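PDB 3M1T: putative phosphohydrolase from Shewanella amazonensis, which is of unknown function but, as a helical protein with an HDOD domain, probably acts in signal transduction, its phosphohydrolase activity being only putative. Local coordinates for residues A[128-133]-A[212-217]; A[221-226]-A[241-246]; A[117-122]-A[257-262]; A[12-17]-A[182-187]. All coordinates share one frame; numbering follows the deposited sequence.

Interaction 1 of 4, residues A[128-133]-A[212-217]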
# COMPACT_ATOMS: atom_id res chain seq x y z
N PRO A 128 9.11 -10.08 -2.64
CA PRO A 128 8.05 -9.41 -3.40
C PRO A 128 6.79 -9.17 -2.58
O PRO A 128 6.15 -8.14 -2.74
CB PRO A 128 7.82 -10.34 -4.60
CG PRO A 128 9.19 -11.03 -4.75
CD PRO A 128 9.59 -11.29 -3.33
N GLU A 129 6.50 -10.06 -1.64
CA GLU A 129 5.32 -9.91 -0.79
C GLU A 129 5.48 -8.73 0.18
O GLU A 129 4.49 -8.07 0.52
CB GLU A 129 5.01 -11.20 -0.07
CG GLU A 129 4.42 -12.29 -1.01
CD GLU A 129 5.43 -12.89 -1.98
OE1 GLU A 129 6.64 -12.76 -1.72
OE2 GLU A 129 4.99 -13.50 -3.00
N GLU A 130 6.70 -8.41 0.61
CA GLU A 130 6.91 -7.25 1.43
C GLU A 130 6.58 -5.97 0.65
O GLU A 130 5.95 -5.03 1.17
CB GLU A 130 8.37 -7.22 1.95
CG GLU A 130 8.70 -5.98 2.70
CD GLU A 130 10.22 -5.77 2.80
OE1 GLU A 130 10.96 -5.65 1.76
OE2 GLU A 130 10.64 -5.73 3.94
N ALA A 131 7.02 -5.90 -0.61
CA ALA A 131 6.74 -4.73 -1.43
C ALA A 131 5.27 -4.59 -1.72
O ALA A 131 4.72 -3.49 -1.70
CB ALA A 131 7.56 -4.80 -2.75
N PHE A 132 4.61 -5.71 -1.97
CA PHE A 132 3.15 -5.67 -2.19
C PHE A 132 2.46 -5.06 -0.94
O PHE A 132 1.60 -4.17 -1.04
CB PHE A 132 2.60 -7.08 -2.48
CG PHE A 132 1.14 -7.07 -2.83
CD1 PHE A 132 0.17 -7.09 -1.85
CD2 PHE A 132 0.75 -7.05 -4.16
CE1 PHE A 132 -1.20 -7.05 -2.20
CE2 PHE A 132 -0.62 -7.05 -4.53
CZ PHE A 132 -1.57 -7.03 -3.54
N THR A 133 2.87 -5.53 0.24
CA THR A 133 2.25 -5.03 1.45
C THR A 133 2.50 -3.56 1.68
O THR A 133 1.62 -2.83 2.13
CB THR A 133 2.68 -5.91 2.69
OG1 THR A 133 2.21 -7.23 2.47
CG2 THR A 133 2.09 -5.38 4.00
N SER A 212 16.11 3.67 1.63
CA SER A 212 15.07 2.64 1.72
C SER A 212 14.66 2.21 0.31
O SER A 212 14.04 2.99 -0.44
CB SER A 212 13.83 3.19 2.41
OG SER A 212 12.68 2.33 2.28
N LYS A 213 14.97 0.96 -0.02
CA LYS A 213 14.49 0.43 -1.31
C LYS A 213 12.97 0.44 -1.44
O LYS A 213 12.43 0.75 -2.50
CB LYS A 213 15.05 -0.94 -1.59
CG LYS A 213 16.56 -0.94 -1.82
CD LYS A 213 17.12 -2.37 -1.91
CE LYS A 213 18.65 -2.31 -2.20
NZ LYS A 213 19.21 -3.69 -1.99
N LEU A 214 12.27 0.12 -0.35
CA LEU A 214 10.82 0.16 -0.40
C LEU A 214 10.27 1.54 -0.71
O LEU A 214 9.32 1.65 -1.49
CB LEU A 214 10.21 -0.39 0.90
CG LEU A 214 10.28 -1.89 1.04
CD1 LEU A 214 9.87 -2.21 2.50
CD2 LEU A 214 9.25 -2.63 0.08
N ALA A 215 10.84 2.59 -0.14
CA ALA A 215 10.41 3.94 -0.44
C ALA A 215 10.68 4.26 -1.92
O ALA A 215 9.84 4.87 -2.53
CB ALA A 215 11.10 4.98 0.45
N GLY A 216 11.80 3.81 -2.41
CA GLY A 216 12.15 4.02 -3.84
C GLY A 216 11.15 3.31 -4.73
O GLY A 216 10.69 3.86 -5.75
N MSE A 217 10.83 2.07 -4.36
CA MSE A 217 9.81 1.30 -5.11
C MSE A 217 8.48 2.01 -5.10
O MSE A 217 7.77 2.10 -6.14
CB MSE A 217 9.62 -0.12 -4.54
CG MSE A 217 10.78 -1.07 -4.84
SE MSE A 217 10.50 -2.79 -4.12
CE MSE A 217 11.82 -2.82 -2.70
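E130 sends its CG trans to the backbone N (chi1 175°) and keeps its chain extended, which carries its carboxylate over to CD1 of L214; L214 in turn has CG trans to its own carbonyl carbon, which directs the isobutyl end at E130 and A131. The two side chains meet at a slant. CD1 of L214 lies 3.6 Å from CD of E130, and OE1 of E130 is 3.9 Å from L214 CD2. That second methyl settles on the backbone of the other helix, CD2 of L214 being 3.6 Å from CA of A131. One turn further on, the selenium of M217 comes to 3.8 Å from A131 CB. This is plain packing of helix 213-227 on helix 128-137 of the HDOD region: the local axes pass 10.4 Å apart at a crossing angle of -58°, and L214 and M217 span the gap. The A131 methyl also packs on A121 of helix 103-124. Behind the contact, S212 caps helix 213-227 by accepting a bond from A215 N to its OG (3.1 Å). L214 offers the E130 carboxylate no polar partner; on this partly exposed residue the charge probably relies on solvent, with H194 of helix 193-200 also beside it.

Interaction 2 of 4, residues A[221-226]-A[241-246]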
# COMPACT_ATOMS: atom_id res chain seq x y z
N ALA A 221 6.56 3.25 -8.38
CA ALA A 221 5.28 2.59 -8.63
C ALA A 221 4.14 3.62 -8.66
O ALA A 221 3.23 3.56 -9.50
CB ALA A 221 5.03 1.49 -7.58
N LYS A 222 4.18 4.60 -7.74
CA LYS A 222 3.17 5.64 -7.72
C LYS A 222 3.13 6.49 -8.99
O LYS A 222 2.06 6.83 -9.46
CB LYS A 222 3.35 6.56 -6.51
CG LYS A 222 3.02 5.92 -5.19
CD LYS A 222 3.39 6.82 -4.05
CE LYS A 222 2.52 8.07 -3.95
NZ LYS A 222 3.05 9.05 -2.95
N GLN A 223 4.32 6.83 -9.45
CA GLN A 223 4.46 7.64 -10.67
C GLN A 223 3.99 6.85 -11.87
O GLN A 223 3.28 7.40 -12.74
CB GLN A 223 5.89 8.15 -10.81
CG GLN A 223 6.00 9.22 -11.97
CD GLN A 223 7.24 10.06 -11.96
OE1 GLN A 223 8.01 10.08 -11.00
NE2 GLN A 223 7.49 10.78 -13.11
N ILE A 224 4.30 5.56 -11.92
CA ILE A 224 3.89 4.70 -13.02
C ILE A 224 2.38 4.61 -13.05
O ILE A 224 1.73 4.77 -14.10
CB ILE A 224 4.51 3.28 -12.88
CG1 ILE A 224 6.06 3.31 -13.06
CG2 ILE A 224 3.84 2.30 -13.80
CD1 ILE A 224 6.74 1.97 -12.77
N ALA A 225 1.80 4.39 -11.86
CA ALA A 225 0.34 4.25 -11.77
C ALA A 225 -0.33 5.55 -12.16
O ALA A 225 -1.35 5.52 -12.84
CB ALA A 225 -0.09 3.81 -10.36
N ALA A 226 0.20 6.67 -11.67
CA ALA A 226 -0.44 7.98 -11.87
C ALA A 226 -0.42 8.43 -13.31
O ALA A 226 -1.39 9.02 -13.85
CB ALA A 226 0.21 9.03 -11.03
N ALA A 241 12.93 4.77 -17.43
CA ALA A 241 14.34 5.12 -17.15
C ALA A 241 14.44 6.43 -16.35
O ALA A 241 15.22 6.52 -15.42
CB ALA A 241 15.19 5.22 -18.44
N GLN A 242 13.61 7.42 -16.69
CA GLN A 242 13.64 8.71 -16.02
C GLN A 242 13.13 8.55 -14.60
O GLN A 242 13.64 9.15 -13.64
CB GLN A 242 12.72 9.75 -16.72
CG GLN A 242 13.01 10.06 -18.13
CD GLN A 242 11.95 10.98 -18.73
OE1 GLN A 242 11.07 10.53 -19.48
NE2 GLN A 242 12.03 12.27 -18.40
N ILE A 243 12.13 7.68 -14.43
CA ILE A 243 11.56 7.45 -13.11
C ILE A 243 12.55 6.72 -12.19
O ILE A 243 12.68 7.03 -10.98
CB ILE A 243 10.23 6.72 -13.15
CG1 ILE A 243 9.17 7.52 -13.92
CG2 ILE A 243 9.67 6.50 -11.71
CD1 ILE A 243 7.93 6.79 -14.23
N ASN A 244 13.25 5.74 -12.74
CA ASN A 244 14.34 5.05 -12.04
C ASN A 244 15.30 6.05 -11.38
O ASN A 244 15.67 5.89 -10.20
CB ASN A 244 15.12 4.22 -13.05
CG ASN A 244 15.22 2.75 -12.70
OD1 ASN A 244 14.60 2.23 -11.70
ND2 ASN A 244 16.00 2.06 -13.51
N ILE A 245 15.72 7.07 -12.15
CA ILE A 245 16.58 8.16 -11.66
C ILE A 245 15.94 9.06 -10.61
O ILE A 245 16.58 9.37 -9.60
CB ILE A 245 17.09 9.04 -12.84
CG1 ILE A 245 18.05 8.22 -13.69
CG2 ILE A 245 17.92 10.26 -12.38
CD1 ILE A 245 18.29 8.84 -15.10
N LEU A 246 14.73 9.52 -10.84
CA LEU A 246 14.02 10.35 -9.88
C LEU A 246 13.90 9.57 -8.58
O LEU A 246 14.14 10.14 -7.51
CB LEU A 246 12.63 10.73 -10.35
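Q223 and I243 meet without exchanging a polar bond; the shortest polar links in the two segments are helical ones, such as A225 N to A221 O at 2.9 Å, which hold the helical turn from which Q223 reaches across. CG of Q223 is trans to its backbone N (chi1 -170°), and with the rest of the chain extended the amide is laid over the isoleucine. CG1 of I243 sits beneath the flat of that amide, 3.7 Å from CD of Q223. The nitrogen follows closely, NE2 of Q223 being 3.8 Å from I243 CG1, and, over the same face, OE1 of Q223 lies 4.0 Å from I243 CG2. The aliphatic part of the glutamine is used as well: its CG is 3.8 Å from CD1 of I243. The segments belong to helices 213-227 and 236-247, consecutive in this all-helical chain and joined by a short loop, and the contact is where these two helices pack on each other. The CB of I243 is directed at the partner helix, and its CD1 ends between two neighbours, since it also comes to 4.1 Å from CG1 of I224. That second touch is looser and purely apolar. I224 is buried, and it also touches I116 of helix 103-124 and W239 and L240 on the earlier turns of helix 236-247. M220, one turn before I224 on the same helix, packs on I243 too. K222, which takes no part in the contact, hydrogen-bonds through NZ to OE1 of Q202.

Interaction 3 of 4, residues A[117-122]-A[257-262]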
# COMPACT_ATOMS: atom_id res chain seq x y z
N CYS A 117 4.92 -2.57 -7.32
CA CYS A 117 6.02 -2.73 -6.37
C CYS A 117 6.54 -4.19 -6.29
O CYS A 117 7.72 -4.45 -6.17
CB CYS A 117 5.54 -2.33 -4.97
SG CYS A 117 5.36 -0.57 -4.71
N GLN A 118 5.63 -5.14 -6.27
CA GLN A 118 5.98 -6.54 -6.23
C GLN A 118 6.91 -6.95 -7.38
O GLN A 118 7.85 -7.73 -7.19
CB GLN A 118 4.69 -7.37 -6.25
CG GLN A 118 4.88 -8.81 -5.88
CD GLN A 118 3.55 -9.54 -5.72
OE1 GLN A 118 2.72 -9.55 -6.64
NE2 GLN A 118 3.34 -10.16 -4.55
N GLU A 119 6.62 -6.45 -8.58
CA GLU A 119 7.44 -6.69 -9.75
C GLU A 119 8.82 -6.02 -9.60
O GLU A 119 9.84 -6.60 -9.94
CB GLU A 119 6.75 -6.13 -10.99
CG GLU A 119 7.56 -6.27 -12.28
CD GLU A 119 7.93 -7.71 -12.64
OE1 GLU A 119 7.16 -8.64 -12.28
OE2 GLU A 119 8.95 -7.88 -13.34
N LEU A 120 8.82 -4.79 -9.11
CA LEU A 120 10.10 -4.11 -8.87
C LEU A 120 10.97 -4.90 -7.89
O LEU A 120 12.18 -5.03 -8.08
CB LEU A 120 9.89 -2.68 -8.35
CG LEU A 120 9.07 -1.76 -9.22
CD1 LEU A 120 8.90 -0.36 -8.61
CD2 LEU A 120 9.62 -1.66 -10.66
N ALA A 121 10.35 -5.41 -6.81
CA ALA A 121 11.07 -6.21 -5.81
C ALA A 121 11.70 -7.47 -6.40
O ALA A 121 12.82 -7.88 -6.06
CB ALA A 121 10.10 -6.61 -4.66
N LYS A 122 10.94 -8.12 -7.28
CA LYS A 122 11.45 -9.30 -7.97
C LYS A 122 12.73 -8.96 -8.70
O LYS A 122 13.71 -9.73 -8.65
CB LYS A 122 10.42 -9.81 -8.94
CG LYS A 122 9.36 -10.66 -8.26
CD LYS A 122 8.25 -11.08 -9.20
CE LYS A 122 7.00 -11.49 -8.41
NZ LYS A 122 6.05 -12.22 -9.30
N ALA A 257 8.66 -2.48 -19.18
CA ALA A 257 7.48 -1.88 -19.79
C ALA A 257 6.49 -2.94 -20.26
O ALA A 257 5.27 -2.80 -20.05
CB ALA A 257 7.84 -0.92 -20.97
N GLU A 258 7.00 -4.00 -20.88
CA GLU A 258 6.15 -5.06 -21.41
C GLU A 258 5.40 -5.77 -20.26
O GLU A 258 4.18 -6.02 -20.35
CB GLU A 258 6.98 -6.07 -22.21
CG GLU A 258 6.96 -5.84 -23.75
CD GLU A 258 5.64 -6.20 -24.38
N LYS A 259 6.13 -6.02 -19.18
CA LYS A 259 5.57 -6.70 -18.00
C LYS A 259 4.52 -5.84 -17.34
O LYS A 259 3.45 -6.36 -16.95
CB LYS A 259 6.67 -7.10 -17.03
CG LYS A 259 6.21 -7.78 -15.72
CD LYS A 259 5.51 -9.11 -16.03
CE LYS A 259 5.21 -9.95 -14.78
NZ LYS A 259 6.46 -10.44 -14.09
N LEU A 260 4.81 -4.55 -17.17
CA LEU A 260 3.85 -3.63 -16.56
C LEU A 260 2.57 -3.52 -17.40
O LEU A 260 1.45 -3.45 -16.85
CB LEU A 260 4.46 -2.26 -16.32
CG LEU A 260 5.60 -2.25 -15.30
CD1 LEU A 260 6.25 -0.87 -15.27
CD2 LEU A 260 5.10 -2.69 -13.92
N ALA A 261 2.72 -3.54 -18.72
CA ALA A 261 1.56 -3.50 -19.59
C ALA A 261 0.70 -4.75 -19.42
O ALA A 261 -0.55 -4.68 -19.48
CB ALA A 261 2.00 -3.33 -21.07
N LYS A 262 1.33 -5.91 -19.25
CA LYS A 262 0.59 -7.16 -19.05
C LYS A 262 -0.28 -7.04 -17.78
O LYS A 262 -1.42 -7.50 -17.74
CB LYS A 262 1.54 -8.37 -18.94
CG LYS A 262 2.16 -8.85 -20.27
CD LYS A 262 2.87 -10.22 -20.11
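E119 and K259 make the whole of the close contact here, a salt bridge in which K259 NZ donates to E119 OE1 at 2.6 Å. The glutamate leaves helix 103-124 with CG trans to the backbone N and then bends at chi2 (58°), bringing the carboxylate round toward helix 256-263. K259 is folded twice, at chi2 and again at chi4 (-66°), and it hooks about the carboxylate instead of stretching past it. Its aliphatic part is therefore pressed close: CG of K259 is 3.5 Å from CD of E119, and CE of K259 is 3.4 Å from OE1 of E119. The ammonium does not arrive in the plane of the carboxylate but from above it, 38° out. OE2 of E119 has a separate partner, the NE of R123 one turn along its own helix, so each carboxylate oxygen is engaged with a cation.

Away from this pair the packing is slack. L260 CD2 comes no nearer than 4.6 Å to E119 CG, and L260 is engaged instead with I224 of helix 213-227 and with W228 in the loop that follows. On the solvent side the exposed K122 leans the same way without touching, its NZ 5.1 Å from K259 NZ. E119 is buried whereas K259 is partly open, so the lysine probably shields the acid on its solvent side. With K259 and R123 both on it and K122 not far off, the carboxylate is probably kept ionised, and the charge pair links helix 256-263 to helix 103-124.

Interaction 4 of 4, residues A[12-17]-A[182-187]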
# COMPACT_ATOMS: atom_id res chain seq x y z
N ASP A 12 -2.61 8.64 20.01
CA ASP A 12 -3.79 8.18 20.73
C ASP A 12 -5.08 8.48 20.00
O ASP A 12 -6.17 8.16 20.49
CB ASP A 12 -3.79 8.69 22.16
CG ASP A 12 -3.90 10.19 22.26
OD1 ASP A 12 -3.93 10.88 21.21
OD2 ASP A 12 -3.93 10.69 23.41
N GLU A 13 -4.97 9.02 18.80
CA GLU A 13 -6.13 9.26 17.96
C GLU A 13 -6.28 8.27 16.83
O GLU A 13 -7.31 8.24 16.17
CB GLU A 13 -6.03 10.69 17.41
CG GLU A 13 -6.17 11.69 18.54
CD GLU A 13 -5.88 13.12 18.09
OE1 GLU A 13 -5.89 13.37 16.87
OE2 GLU A 13 -5.63 13.96 18.97
N LEU A 14 -5.28 7.44 16.58
CA LEU A 14 -5.31 6.58 15.44
C LEU A 14 -6.38 5.51 15.61
O LEU A 14 -6.64 5.08 16.75
CB LEU A 14 -3.94 5.86 15.26
CG LEU A 14 -2.77 6.76 14.92
CD1 LEU A 14 -1.46 5.98 14.99
CD2 LEU A 14 -2.91 7.35 13.52
N PRO A 15 -6.91 5.03 14.52
CA PRO A 15 -7.86 3.96 14.62
C PRO A 15 -7.24 2.70 15.16
O PRO A 15 -6.07 2.41 14.89
CB PRO A 15 -8.29 3.74 13.19
CG PRO A 15 -7.24 4.26 12.40
CD PRO A 15 -6.72 5.44 13.13
N ARG A 16 -8.05 1.98 15.93
CA ARG A 16 -7.62 0.77 16.58
C ARG A 16 -8.23 -0.42 15.87
O ARG A 16 -9.42 -0.41 15.52
CB ARG A 16 -8.08 0.76 18.02
CG ARG A 16 -7.08 1.41 18.97
CD ARG A 16 -6.72 0.45 20.06
NE ARG A 16 -7.07 1.01 21.36
CZ ARG A 16 -7.22 0.29 22.46
NH1 ARG A 16 -7.07 -1.04 22.45
NH2 ARG A 16 -7.55 0.90 23.61
N LEU A 17 -7.41 -1.45 15.66
CA LEU A 17 -7.93 -2.70 15.12
C LEU A 17 -8.73 -3.45 16.19
O LEU A 17 -8.35 -3.46 17.36
CB LEU A 17 -6.78 -3.57 14.65
CG LEU A 17 -5.98 -3.00 13.49
CD1 LEU A 17 -4.75 -3.96 13.25
CD2 LEU A 17 -6.90 -2.81 12.26
N GLY A 182 0.60 7.95 7.70
CA GLY A 182 0.43 6.59 7.20
C GLY A 182 1.49 5.65 7.77
O GLY A 182 1.19 4.50 8.14
N ALA A 183 2.70 6.15 7.88
CA ALA A 183 3.77 5.36 8.49
C ALA A 183 3.49 5.11 9.98
O ALA A 183 3.71 4.01 10.51
CB ALA A 183 5.14 6.06 8.32
N LEU A 184 3.05 6.16 10.65
CA LEU A 184 2.69 6.06 12.08
C LEU A 184 1.60 5.05 12.28
O LEU A 184 1.69 4.28 13.26
CB LEU A 184 2.23 7.42 12.59
CG LEU A 184 2.09 7.52 14.08
CD1 LEU A 184 3.47 7.56 14.75
CD2 LEU A 184 1.25 8.75 14.51
N LEU A 185 0.60 5.01 11.42
CA LEU A 185 -0.49 4.00 11.49
C LEU A 185 0.13 2.61 11.34
O LEU A 185 -0.19 1.69 12.12
CB LEU A 185 -1.57 4.23 10.42
CG LEU A 185 -2.75 3.26 10.49
CD1 LEU A 185 -3.52 3.45 11.82
CD2 LEU A 185 -3.63 3.38 9.28
N ALA A 186 0.94 2.43 10.30
CA ALA A 186 1.56 1.11 10.06
C ALA A 186 2.35 0.69 11.27
O ALA A 186 2.33 -0.49 11.64
CB ALA A 186 2.42 1.14 8.81
N GLN A 187 3.08 1.59 11.88
CA GLN A 187 3.85 1.30 13.07
C GLN A 187 2.91 0.89 14.22
O GLN A 187 3.14 -0.12 14.92
CB GLN A 187 4.68 2.50 13.46
CG GLN A 187 5.64 2.23 14.58
CD GLN A 187 6.46 3.44 14.87
OE1 GLN A 187 5.93 4.40 15.45
NE2 GLN A 187 7.70 3.47 14.35
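L14 and P15 lean on L184 and L185 through carbon alone. The leucine-leucine touches come first: CD1 of L14 reaches between the two helical residues, lying 3.9 Å from CD2 of L184 and 4.0 Å from its CG, and the same methyl comes to 4.1 Å from CA of L185, close to the helix backbone itself. L184 and L185 both carry CG trans to the backbone N (chi1 -169° and -177°), and from neighbouring positions on the helix they spread apart to flank L14. L185 then runs up under the loop, its CD1 4.2 Å from CB of L14.

The proline contact is of a different shape. P15 and L185 meet at about a right angle, with CD1 of L185 standing 3.9 Å from CG of P15 and 4.0 Å from its CD. The leucine methyl thus bears on the CG–CD edge of the ring. In the fold this is where the extended loop between helix 5-8 and helix 19-29 is laid over helix 178-188, within the helical HDOD domain. L14 and P15 have the backbone angles of a polyproline stretch, and while L14 points at the helix, R16 points away. L144 of helix 140-148 closes the same patch, touching L14, P15 and L185, while M2 and V11 cover L184.

Polar bonds lie at the borders and join neither segment to the other. The carbonyl oxygen of P15 accepts from NE1 of W189, just beyond the helix, and E13 OE1 forms a salt bridge with K10 NZ.

How the interactions relate
From the N terminus, the first segment met is 12-17, whose contact with 182-187 closes the long loop of interaction 4 and ties the early chain to helix 178-188. Inside that loop begin 117-122 and 128-133, whose partners lie later; interactions 1 and 3 therefore both cross interaction 4. Interaction 3, tying helix 103-124 to helix 256-263, closes the outermost of the later loops, with interaction 1 and then interaction 2 nested in it in series. Interaction 2 pairs helices 213-227 and 236-247; interaction 1 shares the former. Interaction 3 touches both: A131 packs on C117 and A121, and A221 on C117. Interactions 2 and 3 lie across the chain's centre from interaction 4.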